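Side-chain contacts in amidohydrolase 3 domain-containing protein (Bacillus thuringiensis serovar konkukian, PDB 3GGM), which is uncharacterised but probably hydrolyses non-peptide carbon-nitrogen bonds, this chain being the N-terminal, mainly beta part of the whole protein: residues A[33-36]-A[40-43]; A[11-16]-A[24-29]. One frame throughout, in Å; residues are numbered along the deposited sequence.

Interaction 1: A[33-36]-A[40-43]; sequences ITAV and ELLN
Van der Waals packing of a leucine against main chain carries this contact, and Leu41 supplies nearly all of one side. Its isobutyl end lies against the backbone of the strand at Ala35 and Val36: CD2 spans the two residues, while CD1 lies by the Val36 carbonyl. Leu41 CD2 sits 3.7 Å from Ala35 O and 4.0 Å from Val36 CA, whereas Leu41 CD1 is 3.9 Å from Val36 O. The Leu41 chi1 of -103° is off the usual staggered values and turns both methyls onto the main chain. Ala35 adds a methyl pointing toward the leucine, but Ala35 CB stays 4.4 Å from Leu41 CG, a loose approach. Val36 directs its side chain the other way, onto Val23 and Ile26 of its own chain and Leu16 of a second subunit, which explains why only its main chain meets Leu41.

Polar interactions act within each segment or with its neighbours. In 40-43, the bond from Asn43 N to Glu40 O, 2.9 Å long, closes a tight turn from which Leu41 projects. Glu40 folds back so that OE2 accepts the backbone N-H of Gly38, and Leu41 O is hydrogen-bonded to Ser44 OG. The last two tie the turn to its flanks rather than to the strand.

The strand itself is irregular. Thr34 and Ala35 both face Ala27, and Thr34 has a helical psi of -26° amid extended neighbours, as a classic beta bulge requires. Leu41 also touches Ala27, while Leu42 reaches Ile7 and Tyr9. The arrangement is that of a short turn laid over a bulged antiparallel strand pair by a leucine, at the surface of the small beta domain.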
loop_
_atom_site.group_PDB
_atom_site.type_symbol
_atom_site.label_atom_id
_atom_site.label_comp_id
_atom_site.label_asym_id
_atom_site.label_seq_id
_atom_site.Cartn_x
_atom_site.Cartn_y
_atom_site.Cartn_z
ATOM N N ILE A 33 -8.998 -11.710 12.324
ATOM C CA ILE A 33 -9.308 -10.749 13.377
ATOM C C ILE A 33 -10.422 -11.306 14.261
ATOM O O ILE A 33 -11.497 -11.638 13.773
ATOM C CB ILE A 33 -9.764 -9.404 12.791
ATOM C CG1 ILE A 33 -8.772 -8.943 11.721
ATOM C CG2 ILE A 33 -9.859 -8.366 13.897
ATOM C CD1 ILE A 33 -7.335 -8.892 12.187
ATOM N N THR A 34 -10.153 -11.384 15.562
ATOM C CA THR A 34 -11.093 -11.925 16.545
ATOM C C THR A 34 -11.858 -10.845 17.291
ATOM O O THR A 34 -12.949 -11.091 17.812
ATOM C CB THR A 34 -10.361 -12.736 17.619
ATOM O OG1 THR A 34 -9.294 -13.470 17.024
ATOM C CG2 THR A 34 -11.325 -13.696 18.299
ATOM N N ALA A 35 -11.261 -9.661 17.385
ATOM C CA ALA A 35 -11.896 -8.548 18.079
ATOM C C ALA A 35 -11.131 -7.255 17.836
ATOM O O ALA A 35 -9.946 -7.278 17.490
ATOM C CB ALA A 35 -11.956 -8.836 19.579
ATOM N N VAL A 36 -11.828 -6.136 18.017
ATOM C CA VAL A 36 -11.251 -4.805 17.860
ATOM C C VAL A 36 -11.809 -3.943 18.974
ATOM O O VAL A 36 -12.878 -4.232 19.507
ATOM C CB VAL A 36 -11.631 -4.144 16.510
ATOM C CG1 VAL A 36 -11.064 -4.954 15.352
ATOM C CG2 VAL A 36 -13.149 -4.002 16.398
ATOM N N GLU A 40 -8.895 -2.745 26.460
ATOM C CA GLU A 40 -9.621 -3.760 27.237
ATOM C C GLU A 40 -9.373 -5.135 26.607
ATOM O O GLU A 40 -9.501 -6.159 27.267
ATOM C CB GLU A 40 -11.136 -3.475 27.308
ATOM C CG GLU A 40 -11.907 -3.561 25.989
ATOM C CD GLU A 40 -11.646 -2.378 25.070
ATOM O OE1 GLU A 40 -10.918 -1.447 25.476
ATOM O OE2 GLU A 40 -12.176 -2.378 23.939
ATOM N N LEU A 41 -9.001 -5.148 25.330
ATOM C CA LEU A 41 -8.707 -6.393 24.633
ATOM C C LEU A 41 -7.588 -7.164 25.343
ATOM O O LEU A 41 -7.521 -8.396 25.274
ATOM C CB LEU A 41 -8.289 -6.111 23.188
ATOM C CG LEU A 41 -9.308 -6.347 22.067
ATOM C CD1 LEU A 41 -10.596 -5.586 22.332
ATOM C CD2 LEU A 41 -8.676 -5.921 20.730
ATOM N N LEU A 42 -6.707 -6.441 26.027
ATOM C CA LEU A 42 -5.609 -7.098 26.724
ATOM C C LEU A 42 -6.101 -8.013 27.854
ATOM O O LEU A 42 -5.364 -8.877 28.320
ATOM C CB LEU A 42 -4.633 -6.049 27.269
ATOM C CG LEU A 42 -3.844 -5.298 26.195
ATOM C CD1 LEU A 42 -3.118 -4.078 26.800
ATOM C CD2 LEU A 42 -2.848 -6.272 25.559
ATOM N N ASN A 43 -7.346 -7.831 28.289
ATOM C CA ASN A 43 -7.893 -8.669 29.352
ATOM C C ASN A 43 -8.156 -10.087 28.859
ATOM O O ASN A 43 -8.263 -11.021 29.659
ATOM C CB ASN A 43 -9.195 -8.080 29.901
ATOM C CG ASN A 43 -8.997 -6.725 30.542
ATOM O OD1 ASN A 43 -8.011 -6.502 31.241
ATOM N ND2 ASN A 43 -9.938 -5.813 30.315
#

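Interaction 2: A[11-16]-A[24-29]; sequences GKITTL and SAIAIT
Gly11 N donates to Ser24 O over 2.9 Å, the sole hydrogen bond joining the two segments. It is nearly straight, at 165° about the hydrogen, and arrives in the carbonyl plane on a lone pair, the C=O...N angle being 133°. The backbones are closest at this point, Gly11 CA and Ser24 CA lying 4.6 Å apart. A CA-H...O contact runs in the other direction, from Ser24 CA to Gly11 O at 3.1 Å, and Ser24 CB lies 3.3 Å from the same oxygen, so CA and CB of Ser24 both lie close to Gly11 O, beside the N-H bond.

The apolar part belongs to Ile13. With CG1 beside the backbone N (chi1 -47°) and the chain extended beyond it, CD1 reaches across to the opposing main chain, 3.7 Å from Ala25 N. The same Ile13 CD1 meets Ile26 CG2 at 4.0 Å, methyl against methyl. Both isoleucines point toward the opposite segment and are buried: Ile13 is backed by Ala59 and by Leu16 of a second subunit, Ile26 by Leu8 and Val36.

Further along, the pairing passes to Ile13 with Val23 through backbone bonds, while residues beyond Ile26 diverge from 11-16. On the other neighbouring strand, Ser24 and Ala25 both face the single residue Gly37, a classic bulge. The whole is a beta hairpin of strands 12-14 and 22-29, with that bulge in its second strand and Ile13 packed on Ile26 between the strands.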
loop_
_atom_site.group_PDB
_atom_site.type_symbol
_atom_site.label_atom_id
_atom_site.label_comp_id
_atom_site.label_asym_id
_atom_site.label_seq_id
_atom_site.Cartn_x
_atom_site.Cartn_y
_atom_site.Cartn_z
ATOM N N GLY A 11 -2.627 1.964 19.243
ATOM C CA GLY A 11 -2.315 2.470 17.918
ATOM C C GLY A 11 -3.513 3.112 17.245
ATOM O O GLY A 11 -4.498 3.466 17.900
ATOM N N LYS A 12 -3.422 3.291 15.932
ATOM C CA LYS A 12 -4.507 3.873 15.153
ATOM C C LYS A 12 -4.778 2.833 14.084
ATOM O O LYS A 12 -3.922 2.570 13.242
ATOM C CB LYS A 12 -4.065 5.187 14.511
ATOM C CG LYS A 12 -3.596 6.225 15.523
ATOM C CD LYS A 12 -2.858 7.360 14.834
ATOM C CE LYS A 12 -2.350 8.379 15.841
ATOM N NZ LYS A 12 -1.583 9.477 15.174
ATOM N N ILE A 13 -5.965 2.240 14.132
ATOM C CA ILE A 13 -6.324 1.192 13.186
ATOM C C ILE A 13 -7.669 1.443 12.498
ATOM O O ILE A 13 -8.720 1.480 13.142
ATOM C CB ILE A 13 -6.370 -0.164 13.907
ATOM C CG1 ILE A 13 -5.110 -0.331 14.766
ATOM C CG2 ILE A 13 -6.488 -1.290 12.890
ATOM C CD1 ILE A 13 -5.214 -1.395 15.840
ATOM N N THR A 14 -7.627 1.609 11.185
ATOM C CA THR A 14 -8.837 1.843 10.414
ATOM C C THR A 14 -9.586 0.550 10.117
ATOM O O THR A 14 -8.979 -0.451 9.727
ATOM C CB THR A 14 -8.511 2.518 9.066
ATOM O OG1 THR A 14 -7.909 3.792 9.317
ATOM C CG2 THR A 14 -9.797 2.719 8.240
ATOM N N THR A 15 -10.899 0.571 10.308
ATOM C CA THR A 15 -11.711 -0.600 10.013
ATOM C C THR A 15 -12.841 -0.135 9.094
ATOM O O THR A 15 -13.150 1.062 9.025
ATOM C CB THR A 15 -12.321 -1.232 11.285
ATOM O OG1 THR A 15 -13.557 -0.583 11.598
ATOM C CG2 THR A 15 -11.355 -1.094 12.477
ATOM N N LEU A 16 -13.452 -1.067 8.379
ATOM C CA LEU A 16 -14.535 -0.698 7.490
ATOM C C LEU A 16 -15.892 -0.908 8.146
ATOM O O LEU A 16 -16.892 -1.121 7.462
ATOM C CB LEU A 16 -14.440 -1.480 6.171
ATOM C CG LEU A 16 -13.189 -1.162 5.352
ATOM C CD1 LEU A 16 -13.224 -1.917 4.021
ATOM C CD2 LEU A 16 -13.104 0.350 5.117
ATOM N N SER A 24 -8.070 1.419 18.540
ATOM C CA SER A 24 -6.663 1.528 18.926
ATOM C C SER A 24 -6.031 0.164 19.149
ATOM O O SER A 24 -4.830 0.061 19.368
ATOM C CB SER A 24 -6.512 2.358 20.203
ATOM O OG SER A 24 -7.171 1.748 21.305
ATOM N N ALA A 25 -6.839 -0.887 19.099
ATOM C CA ALA A 25 -6.314 -2.221 19.337
ATOM C C ALA A 25 -7.048 -3.284 18.538
ATOM O O ALA A 25 -8.241 -3.180 18.301
ATOM C CB ALA A 25 -6.407 -2.545 20.806
ATOM N N ILE A 26 -6.319 -4.319 18.145
ATOM C CA ILE A 26 -6.914 -5.399 17.382
ATOM C C ILE A 26 -6.373 -6.725 17.905
ATOM O O ILE A 26 -5.219 -6.801 18.340
ATOM C CB ILE A 26 -6.573 -5.238 15.881
ATOM C CG1 ILE A 26 -7.285 -6.298 15.050
ATOM C CG2 ILE A 26 -5.075 -5.358 15.677
ATOM C CD1 ILE A 26 -7.043 -6.134 13.559
ATOM N N ALA A 27 -7.212 -7.758 17.881
ATOM C CA ALA A 27 -6.812 -9.089 18.338
ATOM C C ALA A 27 -6.874 -10.046 17.153
ATOM O O ALA A 27 -7.835 -10.021 16.372
ATOM C CB ALA A 27 -7.735 -9.584 19.467
ATOM N N ILE A 28 -5.852 -10.886 17.039
ATOM C CA ILE A 28 -5.745 -11.849 15.948
ATOM C C ILE A 28 -5.591 -13.258 16.497
ATOM O O ILE A 28 -4.755 -13.505 17.372
ATOM C CB ILE A 28 -4.515 -11.537 15.057
ATOM C CG1 ILE A 28 -4.644 -10.127 14.477
ATOM C CG2 ILE A 28 -4.379 -12.585 13.935
ATOM C CD1 ILE A 28 -3.419 -9.673 13.705
ATOM N N THR A 29 -6.408 -14.177 15.985
ATOM C CA THR A 29 -6.358 -15.574 16.402
ATOM C C THR A 29 -6.179 -16.398 15.135
ATOM O O THR A 29 -7.027 -16.379 14.243
ATOM C CB THR A 29 -7.647 -15.970 17.129
ATOM O OG1 THR A 29 -7.870 -15.048 18.205
ATOM C CG2 THR A 29 -7.536 -17.385 17.696
#

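Both contacts rest on strand 22-29: interaction 2 uses it directly, and interaction 1 reaches it both through its antiparallel neighbour, strand 32-37, where Ala35 O probably accepts a bond from Ala27 N at 2.8 Å, and directly, Leu41 on Ala27. Their centres lie 9 Å apart. Interaction 2 is core, with four of five touching residues buried and 212 Å² hidden, and it mixes backbone pairing with isoleucine packing. Interaction 1 is a surface contact of 117 Å², without hydrogen bonds across its segments, made of leucine methyls on main-chain and alanine atoms. Each strand carries a classic bulge. Leu16 of a second subunit packs near both, on Ile13 in one and on Val36 in the other.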